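PDB 4QHR: alanine racemase from Acinetobacter baumannii, which belongs to the alanine racemase family of enzymes, each chain joining a TIM-barrel domain to a mainly beta C-terminal domain, with two chains in the assembly. Local coordinates for residues A[18-23]-A[206-211]; A[44-49]-A[67-72]; A[196-201]-A[228-233]; A[276-281]-A[341-346]. One frame throughout, in Å; residues are numbered along the deposited sequence.

Contact 1: residues A[18-23]-A[206-211]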
loop_
_atom_site.group_PDB
_atom_site.type_symbol
_atom_site.label_atom_id
_atom_site.label_comp_id
_atom_site.label_asym_id
_atom_site.label_seq_id
_atom_site.Cartn_x
_atom_site.Cartn_y
_atom_site.Cartn_z
ATOM N N ASN A 18 -20.107 12.893 14.833
ATOM C CA ASN A 18 -20.834 13.864 15.589
ATOM C C ASN A 18 -20.380 15.267 15.264
ATOM O O ASN A 18 -21.209 16.188 15.292
ATOM C CB ASN A 18 -20.775 13.594 17.101
ATOM C CG ASN A 18 -21.727 14.499 17.864
ATOM O OD1 ASN A 18 -22.952 14.377 17.717
ATOM N ND2 ASN A 18 -21.198 15.417 18.608
ATOM N N ARG A 19 -19.095 15.454 14.951
ATOM C CA ARG A 19 -18.630 16.718 14.448
ATOM C C ARG A 19 -19.334 17.133 13.157
ATOM O O ARG A 19 -19.719 18.308 12.988
ATOM C CB ARG A 19 -17.115 16.759 14.277
ATOM C CG ARG A 19 -16.317 16.631 15.578
ATOM C CD ARG A 19 -16.216 17.947 16.366
ATOM N NE ARG A 19 -15.477 18.922 15.560
ATOM C CZ ARG A 19 -15.940 20.080 15.099
ATOM N NH1 ARG A 19 -17.188 20.523 15.378
ATOM N NH2 ARG A 19 -15.129 20.864 14.382
ATOM N N VAL A 20 -19.536 16.187 12.249
ATOM C CA VAL A 20 -20.292 16.507 11.042
ATOM C C VAL A 20 -21.665 17.056 11.374
ATOM O O VAL A 20 -22.099 18.063 10.791
ATOM C CB VAL A 20 -20.465 15.279 10.084
ATOM C CG1 VAL A 20 -21.194 15.721 8.821
ATOM C CG2 VAL A 20 -19.096 14.676 9.764
ATOM N N LYS A 21 -22.351 16.354 12.262
ATOM C CA LYS A 21 -23.656 16.767 12.753
ATOM C C LYS A 21 -23.688 18.165 13.370
ATOM O O LYS A 21 -24.663 18.909 13.202
ATOM C CB LYS A 21 -24.195 15.769 13.777
ATOM C CG LYS A 21 -25.584 16.137 14.211
ATOM C CD LYS A 21 -26.228 15.106 15.119
ATOM C CE LYS A 21 -27.556 15.678 15.599
ATOM N NZ LYS A 21 -28.369 14.562 16.129
ATOM N N GLN A 22 -22.646 18.511 14.100
ATOM C CA GLN A 22 -22.515 19.829 14.656
ATOM C C GLN A 22 -22.271 20.853 13.561
ATOM O O GLN A 22 -22.781 21.968 13.627
ATOM C CB GLN A 22 -21.359 19.889 15.687
ATOM C CG GLN A 22 -21.585 19.066 16.936
ATOM C CD GLN A 22 -20.333 19.021 17.837
ATOM O OE1 GLN A 22 -19.229 19.357 17.427
ATOM N NE2 GLN A 22 -20.517 18.578 19.082
ATOM N N LEU A 23 -21.506 20.507 12.539
ATOM C CA LEU A 23 -21.207 21.456 11.488
ATOM C C LEU A 23 -22.280 21.562 10.435
ATOM O O LEU A 23 -22.361 22.581 9.764
ATOM C CB LEU A 23 -19.871 21.097 10.773
ATOM C CG LEU A 23 -18.652 21.261 11.708
ATOM C CD1 LEU A 23 -17.436 20.446 11.271
ATOM C CD2 LEU A 23 -18.256 22.741 11.787
ATOM N N ASP A 206 -29.405 19.241 1.370
ATOM C CA ASP A 206 -30.092 18.078 1.957
ATOM C C ASP A 206 -29.160 16.949 2.432
ATOM O O ASP A 206 -29.473 16.248 3.392
ATOM C CB ASP A 206 -31.076 17.562 0.933
ATOM C CG ASP A 206 -32.004 18.671 0.448
ATOM O OD1 ASP A 206 -32.945 19.006 1.208
ATOM O OD2 ASP A 206 -31.754 19.257 -0.602
ATOM N N TYR A 207 -28.043 16.763 1.750
ATOM C CA TYR A 207 -27.071 15.723 2.062
ATOM C C TYR A 207 -25.643 16.266 1.984
ATOM O O TYR A 207 -25.253 16.821 0.993
ATOM C CB TYR A 207 -27.169 14.579 1.054
ATOM C CG TYR A 207 -28.444 13.787 1.104
ATOM C CD1 TYR A 207 -29.552 14.180 0.345
ATOM C CD2 TYR A 207 -28.553 12.667 1.885
ATOM C CE1 TYR A 207 -30.745 13.464 0.387
ATOM C CE2 TYR A 207 -29.737 11.937 1.922
ATOM C CZ TYR A 207 -30.825 12.360 1.182
ATOM O OH TYR A 207 -31.989 11.643 1.192
ATOM N N VAL A 208 -24.872 16.055 3.050
ATOM C CA VAL A 208 -23.431 16.259 3.037
ATOM C C VAL A 208 -22.760 14.859 2.959
ATOM O O VAL A 208 -23.352 13.824 3.378
ATOM C CB VAL A 208 -22.985 17.078 4.272
ATOM C CG1 VAL A 208 -23.620 18.461 4.221
ATOM C CG2 VAL A 208 -23.255 16.370 5.588
ATOM N N ARG A 209 -21.538 14.849 2.462
ATOM C CA ARG A 209 -20.782 13.636 2.190
ATOM C C ARG A 209 -19.387 13.687 2.801
ATOM O O ARG A 209 -18.431 13.742 2.084
ATOM C CB ARG A 209 -20.667 13.407 0.702
ATOM C CG ARG A 209 -22.012 13.483 -0.029
ATOM C CD ARG A 209 -21.937 12.996 -1.462
ATOM N NE ARG A 209 -20.894 13.662 -2.275
ATOM C CZ ARG A 209 -21.043 14.747 -3.026
ATOM N NH1 ARG A 209 -22.202 15.407 -3.065
ATOM N NH2 ARG A 209 -19.992 15.215 -3.716
ATOM N N PRO A 210 -19.289 13.665 4.123
ATOM C CA PRO A 210 -17.985 13.597 4.703
ATOM C C PRO A 210 -17.238 12.286 4.444
ATOM O O PRO A 210 -17.802 11.203 4.616
ATOM C CB PRO A 210 -18.255 13.637 6.187
ATOM C CG PRO A 210 -19.599 12.944 6.300
ATOM C CD PRO A 210 -20.348 13.488 5.130
ATOM N N GLY A 211 -15.974 12.405 4.096
ATOM C CA GLY A 211 -15.054 11.261 4.121
ATOM C C GLY A 211 -13.901 11.376 5.109
ATOM O O GLY A 211 -13.989 10.903 6.260
#
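R19 NH1 donates a hydrogen bond of 3.1 Å to Q22 OE1 on one flank of the helix at 18-23, while the next residue, V20, turns to V208 and P210 on another. The fold here is a TIM barrel: helix 10-23 lies on the outside of the parallel sheet, and strand 207-208, its eighth strand, runs beside strand 28-32, whose I29 packs against both V20 and P210. D206, just before the eighth strand, bonds A189, which helps close the ring. The R19-Q22 bond is nearly straight, with an N-H...acceptor angle of 163°; it lies in the carbonyl plane of Q22 and close to the guanidinium plane. R19 NE and NH2 bond to the backbone oxygens of D229 and L228, so all three guanidinium nitrogens are engaged. Across the contact itself the chemistry is purely apolar. V20 sets CG1 anti to its own nitrogen (chi1 -177°), which spreads the two methyls over V208 and P210 together. CG1 meets V208 CG2 at 3.9 Å, the two valines sliding past each other in opposite directions. Alternation along 206-211 turns V208 and P210 to the helix; R209 leaves the other way and donates from NE to N1 of the modified lysine LLP at position 34. The pyrrolidine crosses the valine at about a right angle, V20 CG2 resting 3.8 Å from P210 CB and 3.9 Å from P210 CG.

Contact 2: residues A[44-49]-A[67-72]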
loop_
_atom_site.group_PDB
_atom_site.type_symbol
_atom_site.label_atom_id
_atom_site.label_comp_id
_atom_site.label_asym_id
_atom_site.label_seq_id
_atom_site.Cartn_x
_atom_site.Cartn_y
_atom_site.Cartn_z
ATOM N N ASP A 44 -14.911 -2.940 10.963
ATOM C CA ASP A 44 -14.566 -2.202 12.167
ATOM C C ASP A 44 -15.163 -0.815 12.267
ATOM O O ASP A 44 -15.081 -0.275 13.362
ATOM C CB ASP A 44 -13.010 -2.114 12.313
ATOM C CG ASP A 44 -12.370 -3.444 12.774
ATOM O OD1 ASP A 44 -13.033 -4.244 13.473
ATOM O OD2 ASP A 44 -11.187 -3.697 12.463
ATOM N N CYS A 45 -15.730 -0.236 11.182
ATOM C CA CYS A 45 -16.148 1.172 11.099
ATOM C C CYS A 45 -17.664 1.444 10.943
ATOM O O CYS A 45 -18.193 2.483 11.405
ATOM C CB CYS A 45 -15.492 1.882 9.926
ATOM S SG CYS A 45 -13.721 2.129 10.102
ATOM N N LEU A 46 -18.345 0.510 10.297
ATOM C CA LEU A 46 -19.771 0.710 9.993
ATOM C C LEU A 46 -20.578 0.838 11.295
ATOM O O LEU A 46 -21.427 1.733 11.402
ATOM C CB LEU A 46 -20.328 -0.407 9.134
ATOM C CG LEU A 46 -19.743 -0.593 7.736
ATOM C CD1 LEU A 46 -20.359 -1.800 7.026
ATOM C CD2 LEU A 46 -19.937 0.659 6.899
ATOM N N ALA A 47 -20.319 -0.033 12.279
ATOM C CA ALA A 47 -21.069 0.032 13.558
ATOM C C ALA A 47 -20.838 1.371 14.205
ATOM O O ALA A 47 -21.777 2.027 14.619
ATOM C CB ALA A 47 -20.669 -1.101 14.498
ATOM N N ALA A 48 -19.578 1.808 14.265
ATOM C CA ALA A 48 -19.267 3.132 14.855
ATOM C C ALA A 48 -19.934 4.279 14.111
ATOM O O ALA A 48 -20.168 5.350 14.694
ATOM C CB ALA A 48 -17.784 3.379 14.889
ATOM N N LEU A 49 -20.175 4.083 12.831
ATOM C CA LEU A 49 -20.797 5.115 11.981
ATOM C C LEU A 49 -22.321 4.829 11.709
ATOM O O LEU A 49 -22.919 5.414 10.811
ATOM C CB LEU A 49 -20.029 5.226 10.656
ATOM C CG LEU A 49 -18.551 5.626 10.748
ATOM C CD1 LEU A 49 -17.878 5.458 9.390
ATOM C CD2 LEU A 49 -18.445 7.072 11.224
ATOM N N ARG A 67 -23.769 -4.941 2.972
ATOM C CA ARG A 67 -25.040 -5.676 3.161
ATOM C C ARG A 67 -24.752 -7.020 3.781
ATOM O O ARG A 67 -25.445 -7.418 4.682
ATOM C CB ARG A 67 -25.771 -5.842 1.850
ATOM C CG ARG A 67 -26.419 -4.581 1.352
ATOM C CD ARG A 67 -27.785 -4.393 1.974
ATOM N NE ARG A 67 -28.398 -3.165 1.448
ATOM C CZ ARG A 67 -28.281 -1.957 2.010
ATOM N NH1 ARG A 67 -27.629 -1.767 3.149
ATOM N NH2 ARG A 67 -28.818 -0.901 1.441
ATOM N N GLU A 68 -23.733 -7.693 3.267
ATOM C CA GLU A 68 -23.243 -8.982 3.806
ATOM C C GLU A 68 -22.891 -8.877 5.271
ATOM O O GLU A 68 -23.070 -9.864 6.017
ATOM C CB GLU A 68 -22.049 -9.445 3.011
ATOM C CG GLU A 68 -21.384 -10.716 3.452
ATOM C CD GLU A 68 -20.312 -11.106 2.455
ATOM O OE1 GLU A 68 -19.380 -10.275 2.231
ATOM O OE2 GLU A 68 -20.417 -12.199 1.854
ATOM N N LEU A 69 -22.427 -7.696 5.700
ATOM C CA LEU A 69 -22.091 -7.482 7.110
ATOM C C LEU A 69 -23.292 -7.201 7.993
ATOM O O LEU A 69 -23.135 -6.999 9.216
ATOM C CB LEU A 69 -21.000 -6.377 7.264
ATOM C CG LEU A 69 -19.614 -6.750 6.755
ATOM C CD1 LEU A 69 -18.673 -5.537 6.652
ATOM C CD2 LEU A 69 -18.991 -7.761 7.709
ATOM N N GLY A 70 -24.497 -7.189 7.395
ATOM C CA GLY A 70 -25.736 -6.987 8.131
ATOM C C GLY A 70 -26.307 -5.611 8.189
ATOM O O GLY A 70 -27.338 -5.395 8.802
ATOM N N PHE A 71 -25.659 -4.647 7.513
ATOM C CA PHE A 71 -26.083 -3.269 7.634
ATOM C C PHE A 71 -27.146 -2.998 6.604
ATOM O O PHE A 71 -26.997 -3.432 5.403
ATOM C CB PHE A 71 -24.854 -2.340 7.501
ATOM C CG PHE A 71 -23.933 -2.451 8.661
ATOM C CD1 PHE A 71 -23.010 -3.424 8.709
ATOM C CD2 PHE A 71 -24.073 -1.615 9.743
ATOM C CE1 PHE A 71 -22.205 -3.575 9.838
ATOM C CE2 PHE A 71 -23.259 -1.739 10.855
ATOM C CZ PHE A 71 -22.329 -2.702 10.900
ATOM N N GLU A 72 -28.206 -2.314 7.049
ATOM C CA GLU A 72 -29.409 -2.045 6.256
ATOM C C GLU A 72 -29.535 -0.592 5.840
ATOM O O GLU A 72 -30.463 -0.248 5.141
ATOM C CB GLU A 72 -30.658 -2.544 6.982
ATOM C CG GLU A 72 -30.580 -4.062 7.247
ATOM C CD GLU A 72 -31.794 -4.622 7.997
ATOM O OE1 GLU A 72 -32.309 -3.986 8.958
ATOM O OE2 GLU A 72 -32.253 -5.717 7.614
#
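L46 lies across one face of the F71 ring, its CB 3.6 Å from the ring centroid and 15° off the normal, a CH-pi contact. CB sits a little toward the rim, nearest F71 CZ at 3.5 Å. L46 CD1 reaches farther back, over F71 CD1 and CE1, and comes within 3.5 Å of F71 CD1. The same L46 CD1 touches L69 CD1 at 4.1 Å, while L69 CB lies at the edge of the F71 ring, in its plane. A47 adds its backbone N, 3.6 Å from F71 CZ and oblique to the ring. In the TIM barrel this joins the ends of two successive helices, 42-45 and 60-68, outside strand 54-57, where L46 also packs on F55 and both L46 and F71 touch I66. Helix 60-68 finishes in a Schellman motif at G70, whose positive phi turns the chain, after which F71 points to L46; F71 CG stands anti to its carbonyl carbon (chi1 -69°), which carries the ring toward the leucine. At the backbone of F71, R67 NH1 bonds F71 O at 2.9 Å from above the carbonyl plane, 36° out of it, and R67 NE and NH2 hold the carbonyls of Q93 and Q73.

Contact 3: residues A[196-201]-A[228-233]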
loop_
_atom_site.group_PDB
_atom_site.type_symbol
_atom_site.label_atom_id
_atom_site.label_comp_id
_atom_site.label_asym_id
_atom_site.label_seq_id
_atom_site.Cartn_x
_atom_site.Cartn_y
_atom_site.Cartn_z
ATOM N N ALA A 196 -15.619 21.270 2.422
ATOM C CA ALA A 196 -16.798 22.124 2.277
ATOM C C ALA A 196 -17.686 22.128 3.526
ATOM O O ALA A 196 -18.298 23.161 3.839
ATOM C CB ALA A 196 -17.611 21.721 1.079
ATOM N N ILE A 197 -17.782 20.984 4.248
ATOM C CA ILE A 197 -18.484 20.977 5.546
ATOM C C ILE A 197 -17.873 22.034 6.495
ATOM O O ILE A 197 -18.610 22.754 7.210
ATOM C CB ILE A 197 -18.550 19.541 6.156
ATOM C CG1 ILE A 197 -19.460 18.654 5.295
ATOM C CG2 ILE A 197 -19.071 19.573 7.594
ATOM C CD1 ILE A 197 -19.354 17.177 5.542
ATOM N N PHE A 198 -16.542 22.154 6.520
ATOM C CA PHE A 198 -15.897 23.138 7.381
ATOM C C PHE A 198 -16.058 24.562 6.833
ATOM O O PHE A 198 -16.310 25.504 7.602
ATOM C CB PHE A 198 -14.399 22.823 7.580
ATOM C CG PHE A 198 -14.132 21.765 8.588
ATOM C CD1 PHE A 198 -14.163 22.060 9.921
ATOM C CD2 PHE A 198 -13.838 20.487 8.214
ATOM C CE1 PHE A 198 -13.919 21.081 10.885
ATOM C CE2 PHE A 198 -13.568 19.520 9.139
ATOM C CZ PHE A 198 -13.628 19.813 10.485
ATOM N N LYS A 199 -15.963 24.703 5.522
ATOM C CA LYS A 199 -15.941 26.039 4.936
ATOM C C LYS A 199 -17.256 26.663 4.521
ATOM O O LYS A 199 -17.389 27.846 4.646
ATOM C CB LYS A 199 -15.034 26.059 3.781
ATOM C CG LYS A 199 -13.591 25.968 4.253
ATOM C CD LYS A 199 -12.650 25.638 3.110
ATOM C CE LYS A 199 -12.551 26.771 2.118
ATOM N NZ LYS A 199 -11.386 26.585 1.215
ATOM N N TRP A 200 -18.210 25.882 4.038
ATOM C CA TRP A 200 -19.384 26.430 3.376
ATOM C C TRP A 200 -20.674 25.785 3.855
ATOM O O TRP A 200 -21.335 25.112 3.058
ATOM C CB TRP A 200 -19.276 26.271 1.852
ATOM C CG TRP A 200 -18.067 26.836 1.288
ATOM C CD1 TRP A 200 -17.517 28.054 1.589
ATOM C CD2 TRP A 200 -17.173 26.226 0.327
ATOM N NE1 TRP A 200 -16.363 28.228 0.876
ATOM C CE2 TRP A 200 -16.134 27.132 0.092
ATOM C CE3 TRP A 200 -17.156 25.001 -0.347
ATOM C CZ2 TRP A 200 -15.092 26.863 -0.792
ATOM C CZ3 TRP A 200 -16.134 24.732 -1.217
ATOM C CH2 TRP A 200 -15.108 25.668 -1.440
ATOM N N PRO A 201 -21.080 26.048 5.117
ATOM C CA PRO A 201 -22.337 25.450 5.597
ATOM C C PRO A 201 -23.515 25.898 4.763
ATOM O O PRO A 201 -24.502 25.180 4.715
ATOM C CB PRO A 201 -22.459 25.930 7.066
ATOM C CG PRO A 201 -21.557 27.115 7.144
ATOM C CD PRO A 201 -20.436 26.878 6.154
ATOM N N LEU A 228 -9.071 21.382 13.996
ATOM C CA LEU A 228 -10.378 21.082 13.488
ATOM C C LEU A 228 -11.272 20.387 14.452
ATOM O O LEU A 228 -12.429 20.172 14.103
ATOM C CB LEU A 228 -10.251 20.198 12.227
ATOM C CG LEU A 228 -9.470 20.806 11.064
ATOM C CD1 LEU A 228 -9.313 19.722 9.981
ATOM C CD2 LEU A 228 -10.147 22.033 10.491
ATOM N N ASP A 229 -10.747 20.054 15.630
ATOM C CA ASP A 229 -11.391 19.242 16.656
ATOM C C ASP A 229 -11.866 17.886 16.078
ATOM O O ASP A 229 -13.048 17.518 16.185
ATOM C CB ASP A 229 -12.532 19.980 17.413
ATOM C CG ASP A 229 -13.109 19.160 18.587
ATOM O OD1 ASP A 229 -12.464 18.261 19.211
ATOM O OD2 ASP A 229 -14.262 19.428 18.908
ATOM N N LEU A 230 -10.920 17.164 15.476
ATOM C CA LEU A 230 -11.168 15.775 15.058
ATOM C C LEU A 230 -10.238 14.810 15.792
ATOM O O LEU A 230 -9.098 15.183 16.140
ATOM C CB LEU A 230 -10.976 15.635 13.548
ATOM C CG LEU A 230 -11.860 16.490 12.658
ATOM C CD1 LEU A 230 -11.291 16.564 11.230
ATOM C CD2 LEU A 230 -13.258 15.903 12.589
ATOM N N LYS A 231 -10.694 13.581 16.010
ATOM C CA LYS A 231 -9.904 12.572 16.702
ATOM C C LYS A 231 -9.329 11.514 15.746
ATOM O O LYS A 231 -10.096 10.788 15.107
ATOM C CB LYS A 231 -10.789 11.888 17.731
ATOM C CG LYS A 231 -11.008 12.810 18.911
ATOM C CD LYS A 231 -11.872 12.192 19.953
ATOM C CE LYS A 231 -12.055 13.263 21.030
ATOM N NZ LYS A 231 -12.850 12.565 22.048
ATOM N N PRO A 232 -7.983 11.415 15.660
ATOM C CA PRO A 232 -7.407 10.353 14.800
ATOM C C PRO A 232 -8.011 8.998 15.133
ATOM O O PRO A 232 -8.088 8.607 16.317
ATOM C CB PRO A 232 -5.912 10.406 15.135
ATOM C CG PRO A 232 -5.674 11.819 15.539
ATOM C CD PRO A 232 -6.942 12.297 16.208
ATOM N N VAL A 233 -8.410 8.261 14.112
ATOM C CA VAL A 233 -9.032 6.970 14.324
ATOM C C VAL A 233 -7.974 5.839 14.295
ATOM O O VAL A 233 -8.002 4.896 15.124
ATOM C CB VAL A 233 -10.115 6.761 13.270
ATOM C CG1 VAL A 233 -10.647 5.316 13.277
ATOM C CG2 VAL A 233 -11.244 7.748 13.445
#
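F198 pushes its ring out from the last turn of helix 194-199 against L228 and L230, and these three residues make the contact. With CG anti to its carbonyl carbon (chi1 -80°), the phenylalanine extends toward 228-233 and presents one face to L228. CD2 of that leucine stands over the face, 4.0 Å from the F198 ring centroid and 16° off the normal, a CH-pi contact displaced somewhat toward the rim. Nearer the far end of the ring, F198 CZ meets L228 CB at 3.8 Å. The backbone takes part too, for L228 O lies 3.7 Å from F198 CE1; that oxygen is not left to the ring alone, since R19 NH2 hydrogen-bonds it. L230 has the smaller share: its CD1 reaches F198 CZ at 4.1 Å, obliquely. Between the two leucines D229 takes a positive phi (54°) and forms a Schellman motif at the end of helix 225-228, and the side chains on either side of it, L228 and L230, both point to the phenylalanine. D229 O accepts from R19 NE, and its carboxylate OD1 bonds the hydroxyl of Y15. F198 is thus packed between helix 10-23, which brings R19 and L23 against it, and the segment that leaves helix 225-228, joining a helix of the TIM-barrel domain to the link leading into strand 234-246 of the C-terminal domain.

Contact 4: residues A[276-281]-A[341-346]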
loop_
_atom_site.group_PDB
_atom_site.type_symbol
_atom_site.label_atom_id
_atom_site.label_comp_id
_atom_site.label_asym_id
_atom_site.label_seq_id
_atom_site.Cartn_x
_atom_site.Cartn_y
_atom_site.Cartn_z
ATOM N N GLY A 276 3.141 -1.252 4.067
ATOM C CA GLY A 276 2.488 -0.018 3.651
ATOM C C GLY A 276 3.034 1.231 4.327
ATOM O O GLY A 276 2.493 2.293 4.127
ATOM N N TYR A 277 4.126 1.129 5.091
ATOM C CA TYR A 277 4.799 2.327 5.548
ATOM C C TYR A 277 5.587 2.942 4.372
ATOM O O TYR A 277 6.320 2.207 3.719
ATOM C CB TYR A 277 5.740 1.974 6.689
ATOM C CG TYR A 277 6.319 3.188 7.399
ATOM C CD1 TYR A 277 5.537 3.964 8.245
ATOM C CD2 TYR A 277 7.614 3.556 7.220
ATOM C CE1 TYR A 277 6.058 5.073 8.904
ATOM C CE2 TYR A 277 8.166 4.645 7.895
ATOM C CZ TYR A 277 7.378 5.412 8.722
ATOM O OH TYR A 277 7.939 6.502 9.377
ATOM N N PRO A 278 5.412 4.253 4.075
ATOM C CA PRO A 278 5.927 4.776 2.813
ATOM C C PRO A 278 7.444 4.850 2.808
ATOM O O PRO A 278 8.032 5.061 3.861
ATOM C CB PRO A 278 5.347 6.187 2.718
ATOM C CG PRO A 278 4.321 6.299 3.766
ATOM C CD PRO A 278 4.618 5.268 4.813
ATOM N N ARG A 279 8.039 4.676 1.632
ATOM C CA ARG A 279 9.475 4.555 1.487
ATOM C C ARG A 279 10.154 5.883 1.273
ATOM O O ARG A 279 11.207 6.127 1.894
ATOM C CB ARG A 279 9.820 3.669 0.260
ATOM C CG ARG A 279 11.275 3.497 -0.052
ATOM C CD ARG A 279 11.550 2.572 -1.250
ATOM N NE ARG A 279 12.955 2.700 -1.653
ATOM C CZ ARG A 279 13.433 3.661 -2.466
ATOM N NH1 ARG A 279 12.622 4.572 -3.032
ATOM N NH2 ARG A 279 14.725 3.690 -2.769
ATOM N N ALA A 280 9.626 6.694 0.371
ATOM C CA ALA A 280 10.436 7.771 -0.186
ATOM C C ALA A 280 10.030 9.143 0.402
ATOM O O ALA A 280 8.920 9.598 0.208
ATOM C CB ALA A 280 10.357 7.762 -1.707
ATOM N N TYR A 281 10.932 9.769 1.129
ATOM C CA TYR A 281 10.627 10.996 1.833
ATOM C C TYR A 281 11.284 12.185 1.189
ATOM O O TYR A 281 12.325 12.061 0.589
ATOM C CB TYR A 281 11.014 10.830 3.290
ATOM C CG TYR A 281 10.093 9.871 3.927
ATOM C CD1 TYR A 281 10.326 8.512 3.830
ATOM C CD2 TYR A 281 8.941 10.298 4.588
ATOM C CE1 TYR A 281 9.463 7.576 4.411
ATOM C CE2 TYR A 281 8.057 9.361 5.169
ATOM C CZ TYR A 281 8.336 7.998 5.074
ATOM O OH TYR A 281 7.479 7.047 5.637
ATOM N N TYR A 341 -4.838 10.832 3.112
ATOM C CA TYR A 341 -5.732 9.932 2.438
ATOM C C TYR A 341 -4.956 8.765 1.838
ATOM O O TYR A 341 -5.411 7.608 1.904
ATOM C CB TYR A 341 -6.398 10.605 1.235
ATOM C CG TYR A 341 -7.384 11.765 1.395
ATOM C CD1 TYR A 341 -6.958 13.025 1.740
ATOM C CD2 TYR A 341 -8.758 11.591 1.096
ATOM C CE1 TYR A 341 -7.813 14.068 1.847
ATOM C CE2 TYR A 341 -9.642 12.681 1.202
ATOM C CZ TYR A 341 -9.151 13.908 1.567
ATOM O OH TYR A 341 -9.968 15.049 1.665
ATOM N N GLU A 342 -3.839 9.056 1.191
ATOM C CA GLU A 342 -3.089 7.995 0.493
ATOM C C GLU A 342 -2.418 7.025 1.451
ATOM O O GLU A 342 -2.378 5.856 1.168
ATOM C CB GLU A 342 -2.068 8.569 -0.502
ATOM C CG GLU A 342 -1.297 7.480 -1.234
ATOM C CD GLU A 342 -0.376 7.947 -2.294
ATOM O OE1 GLU A 342 0.141 9.120 -2.187
ATOM O OE2 GLU A 342 -0.148 7.139 -3.226
ATOM N N LEU A 343 -1.903 7.508 2.583
ATOM C CA LEU A 343 -1.212 6.652 3.558
ATOM C C LEU A 343 -2.207 5.668 4.174
ATOM O O LEU A 343 -1.919 4.466 4.384
ATOM C CB LEU A 343 -0.511 7.452 4.633
ATOM C CG LEU A 343 0.901 7.966 4.355
ATOM C CD1 LEU A 343 0.836 8.790 3.134
ATOM C CD2 LEU A 343 1.477 8.745 5.516
ATOM N N LEU A 344 -3.405 6.178 4.384
ATOM C CA LEU A 344 -4.428 5.433 5.057
ATOM C C LEU A 344 -4.932 4.293 4.158
ATOM O O LEU A 344 -5.303 3.236 4.683
ATOM C CB LEU A 344 -5.570 6.371 5.545
ATOM C CG LEU A 344 -5.204 7.405 6.618
ATOM C CD1 LEU A 344 -6.300 8.456 6.766
ATOM C CD2 LEU A 344 -4.912 6.697 7.952
ATOM N N CYS A 345 -4.897 4.518 2.846
ATOM C CA CYS A 345 -5.416 3.579 1.837
ATOM C C CYS A 345 -4.423 2.560 1.295
ATOM O O CYS A 345 -4.866 1.623 0.634
ATOM C CB CYS A 345 -5.996 4.342 0.630
ATOM S SG CYS A 345 -7.523 5.175 1.022
ATOM N N ARG A 346 -3.100 2.721 1.522
ATOM C CA ARG A 346 -2.112 1.850 0.857
ATOM C C ARG A 346 -1.264 1.023 1.859
ATOM O O ARG A 346 -0.085 0.832 1.687
ATOM C CB ARG A 346 -1.276 2.683 -0.064
ATOM C CG ARG A 346 -2.036 3.093 -1.364
ATOM C CD ARG A 346 -1.124 3.837 -2.282
ATOM N NE ARG A 346 0.025 3.031 -2.791
ATOM C CZ ARG A 346 1.185 3.558 -3.196
ATOM N NH1 ARG A 346 1.396 4.882 -3.137
ATOM N NH2 ARG A 346 2.178 2.790 -3.654
HETATM O O HOH W 1 0.256 3.492 3.106
#
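L343 and R346, on and just after helix 340-345, meet P278 and G276 of the loop that follows strand 264-269, inside the C-terminal beta domain and right at the interface with the second subunit. The helical segment begins with Y341, whose hydroxyl bonds OP2 of the modified lysine LLP at position 34 and whose side chain packs on Y273 of the second subunit. E342 comes next and forms a salt bridge one turn ahead, its OE2 2.7 Å from R346 NH1. The nitrogen approaches from above the carboxylate plane, 50° out of it, and the same OE2 also accepts from the backbone N of R279 of the second subunit, so two donors grip one buried oxygen. L343 makes the apolar touch: anti to the carbonyl carbon (chi1 -86°), its CG is carried to the proline and lies 3.8 Å from P278 CG, the two side chains crossing at about a right angle. L343 CD2 is slightly farther from the same P278 CG, at 4.1 Å. The carbonyl of L343 works as well, because one water donates to L343 O at 2.7 Å and to G276 O at 2.7 Å, bridging helix and loop where no direct hydrogen bond joins them. R346 then bonds through NE to R346 O of the second subunit. Within the chain, G276, at a positive phi of 97°, brings its CA to 3.3 Å from R346 O.

In the fold
Contacts 1, 3 and 4 are buried, whereas contact 2 lies partly open on the outside of the barrel, its centre about 18 Å from that of contact 1. Contacts 1 and 3 touch: R19 and L23, on the helix segment of contact 1, reach residues of contact 3, L23 CD1 meeting F198 CE1 at 3.6 Å. Contact 2 is nested within the loop that contact 1 closes. Aliphatic packing seals the strand-helix layer in contact 1, while contacts 2 and 3 each set a leucine over a phenylalanine face beside a Schellman turn. Contact 4, in the C-terminal domain, joins its segments by a water and a proline-leucine touch, with a salt bridge inside 341-346, and it alone touches the second subunit.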